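Local coordinates for protein T-box transcription factor TBX21 (Mus musculus, PDB 5T1J) that binds DNA sequence-specifically through its T-box domain and drives Th1 lineage commitment by activating Th1 genes and repressing the opposing Th2 and Th17 programmes, at residues A[144-149]-A[168-173]; A[16-21]-A[47-52]; A[61-66]-A[148-153]. All coordinates share one frame; numbering follows the deposited sequence.

Contact 1: A[144-149]-A[168-173]; sequences QPRLHI and VFTFQE
R146, L147 and H148 pair antiparallel with T170, F169 and V168, and the strand axes come within 4.4 Å at 155°. L147 and F169 form the hydrogen-bonded pair. F169 N donates to L147 O at 2.6 Å, and the return bond from L147 N to F169 O is weak. R146 and H148 share one face of the sheet with V168 and T170. The aliphatic part of R146 does the touching there: CG and CD both rest on T170 CG2, and CD also meets V168 CG1. The guanidinium is held elsewhere, by a salt bridge to D65. V168 lies alongside H148 and sets CG2 at the ring edge, in its plane, 3.3 Å from CD2. Strand 142-151 is a central strand of the beta-sandwich of the T-box domain, a p53-like fold, and 168-170 pairs with it. L147 and F169 point to the other face, where F169 packs on V16. Beyond the paired residues, Q144 reaches across with an extended side chain, CG anti to the backbone N (chi1 163°). Its NE2 donates to F171 O at 2.9 Å in a nearly straight bond (176°). The acceptor lies in the amide plane of Q144, while NE2 stands above the carbonyl plane of F171.

Contact 2: A[16-21]-A[47-52]; sequences VALSNH and LSFTVA
V16 lies over one face of the F49 ring, and L18 meets the same ring at its edge. V16 CG1 is 4.0 Å from the ring centroid and 25° off the normal, a CH-pi contact displaced toward the rim over the CD1-CE1 bond. The two side chains cross obliquely. L18 crosses F49 at about a right angle. Its CD1 sits in the ring plane, 3.6 Å from F49 CD2, and also approaches S48 O. The other branch of V16, CG2, turns to V51 and meets V51 CG2 at 3.8 Å. V16, L18, F49 and V51 thus share one apolar face. L47 comes to its margin and approaches L18 CD1 with its own CD1.

The backbones are antiparallel, with strand 48-51 in the middle of a three-stranded sheet between 16-18 and 114-115. T50 N donates to A17 O at 3.3 Å in a nearly straight bond (170°). The bond from A17 N to T50 O is weak, as is that from S19 N to S48 O. V16 CA also makes a CA-H...O contact with T50 O. A17 and T50 point to the other face and are exposed.

At the far end N20 leans toward S48, with ND2 3.9 Å from S48 CB. S48 OG is bonded to F46 O. N20 lies just before helix 21-29.

The apolar face turns toward the larger sheet and the loop after strand 168-170: F49 packs on L147 and meets the F171 ring, V51 packs on M62, and L47 on P145 and V64. The side-chain contacts across the pair are largely apolar, while two of the three backbone bonds are weak. This is consistent with the packing of V16 and L18 round the buried F49 ring contributing much of the cohesion.

Contact 3: A[61-66]-A[148-153]; sequences RMFVDV and HIVEVN
H148, I149 and V150 run antiparallel to F63, M62 and R61 in an irregular pairing, the strand axes 4.9 Å apart at closest and 154° between their directions. H148 N donates to F63 O at 3.3 Å, nearly along the C=O axis. At the other end R61 and V150 pair poorly: the V150 N to R61 O bond is weak, and the R61 N to V150 O geometry is doubtful. I149 CA also makes a CA-H...O contact with R61 O. The rings of F63 and H148 form an offset stack, with centroids 4.0 Å apart and planes at 21°. H148 ND1 lies over one face of F63, shifted toward the rim near CZ. V150 CG2 approaches the edge of the same ring near CE2. On the opposite face of the sheet M62 and I149 lie side by side, and M62 CE packs on I149 CG2. Strands 59-70 and 142-151 are neighbours in the large sheet of the T-box beta-sandwich. R61 and D65 also pack against the second subunit.

H148 ND1 donates to F63 O as well, at 3.2 Å, from above the carbonyl plane. The D65 side chain, salt-bridged to R146, crosses that of H148 at about a right angle; its OD1 is 2.7 Å from H148 NE2. The two bonds from N and ND1 to F63 O, with the stack, fix the rotation of the imidazole.

How the contacts relate
Contacts 1 and 3 share H148 and I149 on strand 142-151. That strand lies between 59-70 and 168-170, and the two contact centres are about 11 Å apart. They are joined by a salt bridge from R146 NH2 to D65 OD2 at 2.7 Å. Contact 2 belongs to the smaller sheet. Its apolar face packs on contact 1, where L147 CD1 is 3.5 Å from F49 CZ, and on contact 3, where V51 CG2 is 3.6 Å from M62 CE. The layers of the T-box sandwich meet where contact 2 packs on contacts 1 and 3. None touches the DNA: the nearest atoms of contact 2 are about 11 Å away, those of contacts 1 and 3 about 15 Å.

Contact 1: A[144-149]-A[168-173]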
loop_
_atom_site.group_PDB
_atom_site.type_symbol
_atom_site.label_atom_id
_atom_site.label_comp_id
_atom_site.label_asym_id
_atom_site.label_seq_id
_atom_site.Cartn_x
_atom_site.Cartn_y
_atom_site.Cartn_z
ATOM N N GLN A 144 9.717 -3.679 13.026
ATOM C CA GLN A 144 10.248 -4.819 12.302
ATOM C C GLN A 144 9.718 -4.888 10.874
ATOM O O GLN A 144 8.503 -4.990 10.644
ATOM C CB GLN A 144 9.929 -6.113 13.034
ATOM C CG GLN A 144 10.087 -7.336 12.165
ATOM C CD GLN A 144 9.851 -8.584 12.944
ATOM O OE1 GLN A 144 8.913 -8.664 13.733
ATOM N NE2 GLN A 144 10.713 -9.574 12.745
ATOM N N PRO A 145 10.638 -4.796 9.904
ATOM C CA PRO A 145 10.299 -4.934 8.495
ATOM C C PRO A 145 9.741 -6.320 8.261
ATOM O O PRO A 145 10.249 -7.306 8.815
ATOM C CB PRO A 145 11.640 -4.749 7.793
ATOM C CG PRO A 145 12.408 -3.865 8.707
ATOM C CD PRO A 145 12.028 -4.352 10.088
ATOM N N ARG A 146 8.726 -6.375 7.406
ATOM C CA ARG A 146 7.997 -7.588 7.113
ATOM C C ARG A 146 7.539 -7.506 5.650
ATOM O O ARG A 146 6.933 -6.495 5.286
ATOM C CB ARG A 146 6.818 -7.694 8.081
ATOM C CG ARG A 146 6.029 -8.964 7.968
ATOM C CD ARG A 146 4.881 -8.981 8.959
ATOM N NE ARG A 146 3.966 -7.861 8.711
ATOM C CZ ARG A 146 2.802 -7.681 9.333
ATOM N NH1 ARG A 146 2.373 -8.559 10.231
ATOM N NH2 ARG A 146 2.052 -6.624 9.047
ATOM N N LEU A 147 7.798 -8.518 4.806
ATOM C CA LEU A 147 7.319 -8.456 3.390
ATOM C C LEU A 147 6.402 -9.570 2.937
ATOM O O LEU A 147 6.645 -10.752 3.204
ATOM C CB LEU A 147 8.496 -8.394 2.405
ATOM C CG LEU A 147 8.346 -8.819 0.933
ATOM C CD1 LEU A 147 9.326 -8.094 0.045
ATOM C CD2 LEU A 147 8.612 -10.330 0.767
ATOM N N HIS A 148 5.398 -9.182 2.152
ATOM C CA HIS A 148 4.387 -10.127 1.717
ATOM C C HIS A 148 4.415 -10.287 0.242
ATOM O O HIS A 148 4.789 -9.377 -0.502
ATOM C CB HIS A 148 3.019 -9.638 2.118
ATOM C CG HIS A 148 3.076 -8.635 3.214
ATOM N ND1 HIS A 148 3.525 -7.352 2.997
ATOM C CD2 HIS A 148 2.792 -8.724 4.531
ATOM C CE1 HIS A 148 3.493 -6.684 4.134
ATOM N NE2 HIS A 148 3.051 -7.492 5.082
ATOM N N ILE A 149 3.936 -11.441 -0.178
ATOM C CA ILE A 149 3.763 -11.683 -1.578
ATOM C C ILE A 149 2.361 -12.238 -1.792
ATOM O O ILE A 149 2.080 -13.428 -1.609
ATOM C CB ILE A 149 4.873 -12.601 -2.130
ATOM C CG1 ILE A 149 4.987 -13.913 -1.353
ATOM C CG2 ILE A 149 6.192 -11.913 -2.017
ATOM C CD1 ILE A 149 5.925 -14.909 -2.020
ATOM N N VAL A 168 2.673 -13.960 3.736
ATOM C CA VAL A 168 3.443 -12.920 4.442
ATOM C C VAL A 168 4.817 -13.422 4.959
ATOM O O VAL A 168 4.880 -14.486 5.558
ATOM C CB VAL A 168 2.632 -12.395 5.649
ATOM C CG1 VAL A 168 3.513 -11.555 6.590
ATOM C CG2 VAL A 168 1.408 -11.614 5.180
ATOM N N PHE A 169 5.905 -12.672 4.772
ATOM C CA PHE A 169 7.207 -13.085 5.342
ATOM C C PHE A 169 7.799 -12.044 6.315
ATOM O O PHE A 169 7.692 -10.845 6.070
ATOM C CB PHE A 169 8.242 -13.350 4.242
ATOM C CG PHE A 169 8.184 -14.734 3.650
ATOM C CD1 PHE A 169 7.163 -15.614 3.982
ATOM C CD2 PHE A 169 9.177 -15.168 2.781
ATOM C CE1 PHE A 169 7.109 -16.894 3.424
ATOM C CE2 PHE A 169 9.134 -16.448 2.228
ATOM C CZ PHE A 169 8.099 -17.309 2.550
ATOM N N THR A 170 8.433 -12.506 7.401
ATOM C CA THR A 170 9.004 -11.624 8.441
ATOM C C THR A 170 10.498 -11.905 8.543
ATOM O O THR A 170 10.894 -13.042 8.322
ATOM C CB THR A 170 8.403 -11.877 9.862
ATOM O OG1 THR A 170 8.759 -13.191 10.319
ATOM C CG2 THR A 170 6.881 -11.716 9.875
ATOM N N PHE A 171 11.318 -10.903 8.882
ATOM C CA PHE A 171 12.744 -11.131 9.219
ATOM C C PHE A 171 13.030 -10.551 10.591
ATOM O O PHE A 171 12.801 -9.362 10.808
ATOM C CB PHE A 171 13.698 -10.486 8.216
ATOM C CG PHE A 171 13.919 -11.296 6.974
ATOM C CD1 PHE A 171 14.899 -10.935 6.077
ATOM C CD2 PHE A 171 13.134 -12.414 6.687
ATOM C CE1 PHE A 171 15.081 -11.674 4.917
ATOM C CE2 PHE A 171 13.324 -13.160 5.526
ATOM C CZ PHE A 171 14.301 -12.792 4.646
ATOM N N GLN A 172 13.512 -11.358 11.529
ATOM C CA GLN A 172 13.682 -10.822 12.874
ATOM C C GLN A 172 15.058 -10.179 13.059
ATOM O O GLN A 172 15.192 -9.223 13.821
ATOM C CB GLN A 172 13.457 -11.913 13.930
ATOM C CG GLN A 172 13.359 -11.363 15.359
ATOM C CD GLN A 172 13.240 -12.440 16.430
ATOM O OE1 GLN A 172 13.518 -13.613 16.188
ATOM N NE2 GLN A 172 12.838 -12.034 17.629
ATOM N N GLU A 173 16.051 -10.632 12.291
ATOM C CA GLU A 173 17.382 -10.018 12.296
ATOM C C GLU A 173 17.394 -8.699 11.537
ATOM O O GLU A 173 18.430 -8.295 10.978
ATOM C CB GLU A 173 18.419 -10.935 11.660
ATOM C CG GLU A 173 18.009 -11.487 10.317
ATOM C CD GLU A 173 17.589 -12.943 10.368
ATOM O OE1 GLU A 173 16.791 -13.318 11.258
ATOM O OE2 GLU A 173 18.029 -13.705 9.474
#

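Contact 2: A[16-21]-A[47-52]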
loop_
_atom_site.group_PDB
_atom_site.type_symbol
_atom_site.label_atom_id
_atom_site.label_comp_id
_atom_site.label_asym_id
_atom_site.label_seq_id
_atom_site.Cartn_x
_atom_site.Cartn_y
_atom_site.Cartn_z
ATOM N N VAL A 16 12.257 -17.350 0.073
ATOM C CA VAL A 16 12.771 -15.988 0.092
ATOM C C VAL A 16 13.953 -15.847 1.053
ATOM O O VAL A 16 13.831 -15.823 2.298
ATOM C CB VAL A 16 11.697 -14.974 0.457
ATOM C CG1 VAL A 16 12.300 -13.585 0.616
ATOM C CG2 VAL A 16 10.590 -14.977 -0.603
ATOM N N ALA A 17 15.122 -15.749 0.442
ATOM C CA ALA A 17 16.356 -15.628 1.179
ATOM C C ALA A 17 16.658 -14.144 1.353
ATOM O O ALA A 17 15.988 -13.306 0.766
ATOM C CB ALA A 17 17.489 -16.343 0.443
ATOM N N LEU A 18 17.634 -13.827 2.198
ATOM C CA LEU A 18 18.065 -12.447 2.387
ATOM C C LEU A 18 19.467 -12.195 1.841
ATOM O O LEU A 18 20.403 -12.954 2.125
ATOM C CB LEU A 18 18.017 -12.082 3.866
ATOM C CG LEU A 18 18.481 -10.687 4.298
ATOM C CD1 LEU A 18 17.704 -9.613 3.603
ATOM C CD2 LEU A 18 18.310 -10.520 5.804
ATOM N N SER A 19 19.613 -11.105 1.091
ATOM C CA SER A 19 20.933 -10.625 0.688
ATOM C C SER A 19 21.266 -9.473 1.629
ATOM O O SER A 19 20.376 -8.993 2.345
ATOM C CB SER A 19 20.961 -10.188 -0.778
ATOM O OG SER A 19 22.265 -9.744 -1.134
ATOM N N ASN A 20 22.521 -9.025 1.626
ATOM C CA ASN A 20 23.039 -8.121 2.662
ATOM C C ASN A 20 23.028 -8.886 3.975
ATOM O O ASN A 20 23.145 -8.305 5.053
ATOM C CB ASN A 20 22.179 -6.865 2.861
ATOM C CG ASN A 20 22.120 -5.971 1.650
ATOM O OD1 ASN A 20 22.943 -6.060 0.726
ATOM N ND2 ASN A 20 21.158 -5.058 1.670
ATOM N N HIS A 21 22.827 -10.192 3.855
ATOM C CA HIS A 21 22.553 -11.075 4.971
ATOM C C HIS A 21 23.556 -10.855 6.091
ATOM O O HIS A 21 23.180 -10.651 7.251
ATOM C CB HIS A 21 22.590 -12.523 4.485
ATOM C CG HIS A 21 22.052 -13.516 5.464
ATOM N ND1 HIS A 21 21.208 -13.167 6.503
ATOM C CD2 HIS A 21 22.223 -14.857 5.559
ATOM C CE1 HIS A 21 20.892 -14.245 7.191
ATOM N NE2 HIS A 21 21.497 -15.287 6.641
ATOM N N LEU A 47 16.265 -3.040 3.350
ATOM C CA LEU A 47 15.727 -4.370 3.093
ATOM C C LEU A 47 15.892 -4.728 1.620
ATOM O O LEU A 47 15.348 -4.029 0.751
ATOM C CB LEU A 47 14.240 -4.397 3.493
ATOM C CG LEU A 47 13.598 -5.773 3.688
ATOM C CD1 LEU A 47 14.627 -6.718 4.315
ATOM C CD2 LEU A 47 12.354 -5.677 4.561
ATOM N N SER A 48 16.602 -5.820 1.333
ATOM C CA SER A 48 16.900 -6.165 -0.069
ATOM C C SER A 48 17.273 -7.610 -0.217
ATOM O O SER A 48 18.269 -8.052 0.334
ATOM C CB SER A 48 18.058 -5.333 -0.638
ATOM O OG SER A 48 17.971 -3.968 -0.272
ATOM N N PHE A 49 16.517 -8.361 -0.992
ATOM C CA PHE A 49 16.850 -9.771 -1.069
ATOM C C PHE A 49 16.466 -10.535 -2.339
ATOM O O PHE A 49 16.467 -9.988 -3.440
ATOM C CB PHE A 49 16.275 -10.474 0.166
ATOM C CG PHE A 49 14.867 -10.078 0.522
ATOM C CD1 PHE A 49 13.819 -10.238 -0.377
ATOM C CD2 PHE A 49 14.585 -9.602 1.817
ATOM C CE1 PHE A 49 12.539 -9.890 -0.009
ATOM C CE2 PHE A 49 13.290 -9.257 2.192
ATOM C CZ PHE A 49 12.274 -9.402 1.277
ATOM N N THR A 50 16.220 -11.827 -2.163
ATOM C CA THR A 50 16.100 -12.770 -3.259
ATOM C C THR A 50 14.937 -13.718 -3.033
ATOM O O THR A 50 14.659 -14.130 -1.898
ATOM C CB THR A 50 17.425 -13.535 -3.463
ATOM O OG1 THR A 50 18.386 -12.619 -4.001
ATOM C CG2 THR A 50 17.282 -14.684 -4.440
ATOM N N VAL A 51 14.262 -14.051 -4.137
ATOM C CA VAL A 51 13.007 -14.781 -4.090
ATOM C C VAL A 51 13.001 -15.950 -5.065
ATOM O O VAL A 51 13.586 -15.876 -6.150
ATOM C CB VAL A 51 11.838 -13.825 -4.381
ATOM C CG1 VAL A 51 12.092 -13.067 -5.678
ATOM C CG2 VAL A 51 10.514 -14.562 -4.396
ATOM N N ALA A 52 12.362 -17.038 -4.641
ATOM C CA ALA A 52 12.184 -18.226 -5.463
ATOM C C ALA A 52 10.930 -18.986 -5.035
ATOM O O ALA A 52 10.322 -18.682 -3.999
ATOM C CB ALA A 52 13.416 -19.128 -5.378
#

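Contact 3: A[61-66]-A[148-153]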
loop_
_atom_site.group_PDB
_atom_site.type_symbol
_atom_site.label_atom_id
_atom_site.label_comp_id
_atom_site.label_asym_id
_atom_site.label_seq_id
_atom_site.Cartn_x
_atom_site.Cartn_y
_atom_site.Cartn_z
ATOM N N ARG A 61 2.230 -9.632 -6.087
ATOM C CA ARG A 61 2.393 -8.346 -5.391
ATOM C C ARG A 61 3.559 -8.356 -4.381
ATOM O O ARG A 61 3.662 -9.255 -3.529
ATOM C CB ARG A 61 1.108 -7.924 -4.665
ATOM C CG ARG A 61 0.674 -6.567 -5.164
ATOM C CD ARG A 61 -0.655 -5.979 -4.610
ATOM N NE ARG A 61 -1.132 -4.834 -5.434
ATOM C CZ ARG A 61 -0.394 -3.776 -5.787
ATOM N NH1 ARG A 61 0.865 -3.652 -5.389
ATOM N NH2 ARG A 61 -0.915 -2.813 -6.516
ATOM N N MET A 62 4.454 -7.375 -4.486
ATOM C CA MET A 62 5.510 -7.251 -3.486
ATOM C C MET A 62 5.607 -5.859 -2.876
ATOM O O MET A 62 6.129 -4.898 -3.473
ATOM C CB MET A 62 6.837 -7.673 -4.101
ATOM C CG MET A 62 7.136 -9.138 -3.852
ATOM S SD MET A 62 8.427 -9.763 -4.933
ATOM C CE MET A 62 8.640 -11.432 -4.295
ATOM N N PHE A 63 5.111 -5.793 -1.651
ATOM C CA PHE A 63 5.189 -4.605 -0.849
ATOM C C PHE A 63 5.770 -5.005 0.502
ATOM O O PHE A 63 5.692 -6.178 0.913
ATOM C CB PHE A 63 3.819 -3.964 -0.665
ATOM C CG PHE A 63 2.873 -4.761 0.215
ATOM C CD1 PHE A 63 2.399 -4.242 1.410
ATOM C CD2 PHE A 63 2.416 -6.017 -0.186
ATOM C CE1 PHE A 63 1.508 -4.974 2.203
ATOM C CE2 PHE A 63 1.522 -6.744 0.608
ATOM C CZ PHE A 63 1.067 -6.210 1.806
ATOM N N VAL A 64 6.296 -4.029 1.226
ATOM C CA VAL A 64 6.822 -4.361 2.508
ATOM C C VAL A 64 6.130 -3.421 3.448
ATOM O O VAL A 64 5.779 -2.308 3.066
ATOM C CB VAL A 64 8.386 -4.210 2.574
ATOM C CG1 VAL A 64 8.810 -2.787 3.001
ATOM C CG2 VAL A 64 8.962 -5.161 3.542
ATOM N N ASP A 65 5.860 -3.911 4.645
ATOM C CA ASP A 65 5.335 -3.093 5.707
ATOM C C ASP A 65 6.174 -3.376 7.007
ATOM O O ASP A 65 6.612 -4.524 7.259
ATOM C CB ASP A 65 3.853 -3.346 5.860
ATOM C CG ASP A 65 3.560 -4.610 6.585
ATOM O OD1 ASP A 65 4.319 -5.572 6.404
ATOM O OD2 ASP A 65 2.597 -4.638 7.369
ATOM N N VAL A 66 6.480 -2.323 7.771
ATOM C CA VAL A 66 7.180 -2.456 9.034
ATOM C C VAL A 66 6.234 -2.497 10.245
ATOM O O VAL A 66 5.662 -1.477 10.652
ATOM C CB VAL A 66 8.194 -1.308 9.197
ATOM C CG1 VAL A 66 7.518 0.045 9.030
ATOM C CG2 VAL A 66 8.916 -1.404 10.544
ATOM N N HIS A 148 5.398 -9.182 2.152
ATOM C CA HIS A 148 4.387 -10.127 1.717
ATOM C C HIS A 148 4.415 -10.287 0.242
ATOM O O HIS A 148 4.789 -9.377 -0.502
ATOM C CB HIS A 148 3.019 -9.638 2.118
ATOM C CG HIS A 148 3.076 -8.635 3.214
ATOM N ND1 HIS A 148 3.525 -7.352 2.997
ATOM C CD2 HIS A 148 2.792 -8.724 4.531
ATOM C CE1 HIS A 148 3.493 -6.684 4.134
ATOM N NE2 HIS A 148 3.051 -7.492 5.082
ATOM N N ILE A 149 3.936 -11.441 -0.178
ATOM C CA ILE A 149 3.763 -11.683 -1.578
ATOM C C ILE A 149 2.361 -12.238 -1.792
ATOM O O ILE A 149 2.080 -13.428 -1.609
ATOM C CB ILE A 149 4.873 -12.601 -2.130
ATOM C CG1 ILE A 149 4.987 -13.913 -1.353
ATOM C CG2 ILE A 149 6.192 -11.913 -2.017
ATOM C CD1 ILE A 149 5.925 -14.909 -2.020
ATOM N N VAL A 150 1.467 -11.303 -2.107
ATOM C CA VAL A 150 0.118 -11.609 -2.514
ATOM C C VAL A 150 0.184 -11.866 -4.003
ATOM O O VAL A 150 0.681 -11.021 -4.749
ATOM C CB VAL A 150 -0.832 -10.441 -2.194
ATOM C CG1 VAL A 150 -2.220 -10.694 -2.742
ATOM C CG2 VAL A 150 -0.885 -10.200 -0.694
ATOM N N GLU A 151 -0.241 -13.053 -4.426
ATOM C CA GLU A 151 -0.376 -13.381 -5.853
ATOM C C GLU A 151 -1.830 -13.302 -6.346
ATOM O O GLU A 151 -2.766 -13.528 -5.584
ATOM C CB GLU A 151 0.239 -14.748 -6.139
ATOM C CG GLU A 151 0.495 -15.594 -4.914
ATOM C CD GLU A 151 1.129 -16.959 -5.226
ATOM O OE1 GLU A 151 1.275 -17.331 -6.404
ATOM O OE2 GLU A 151 1.460 -17.690 -4.273
ATOM N N VAL A 152 -2.014 -12.965 -7.616
ATOM C CA VAL A 152 -3.345 -12.629 -8.135
ATOM C C VAL A 152 -3.852 -13.553 -9.273
ATOM O O VAL A 152 -3.208 -13.700 -10.315
ATOM C CB VAL A 152 -3.356 -11.172 -8.603
ATOM C CG1 VAL A 152 -3.193 -10.269 -7.387
ATOM C CG2 VAL A 152 -2.203 -10.930 -9.554
ATOM N N ASN A 153 -5.019 -14.165 -9.055
ATOM C CA ASN A 153 -5.581 -15.183 -9.954
ATOM C C ASN A 153 -6.585 -14.634 -10.994
ATOM O O ASN A 153 -6.783 -13.424 -11.105
ATOM C CB ASN A 153 -6.263 -16.285 -9.121
ATOM C CG ASN A 153 -6.511 -17.565 -9.913
ATOM O OD1 ASN A 153 -5.684 -17.974 -10.728
ATOM N ND2 ASN A 153 -7.681 -18.165 -9.719
#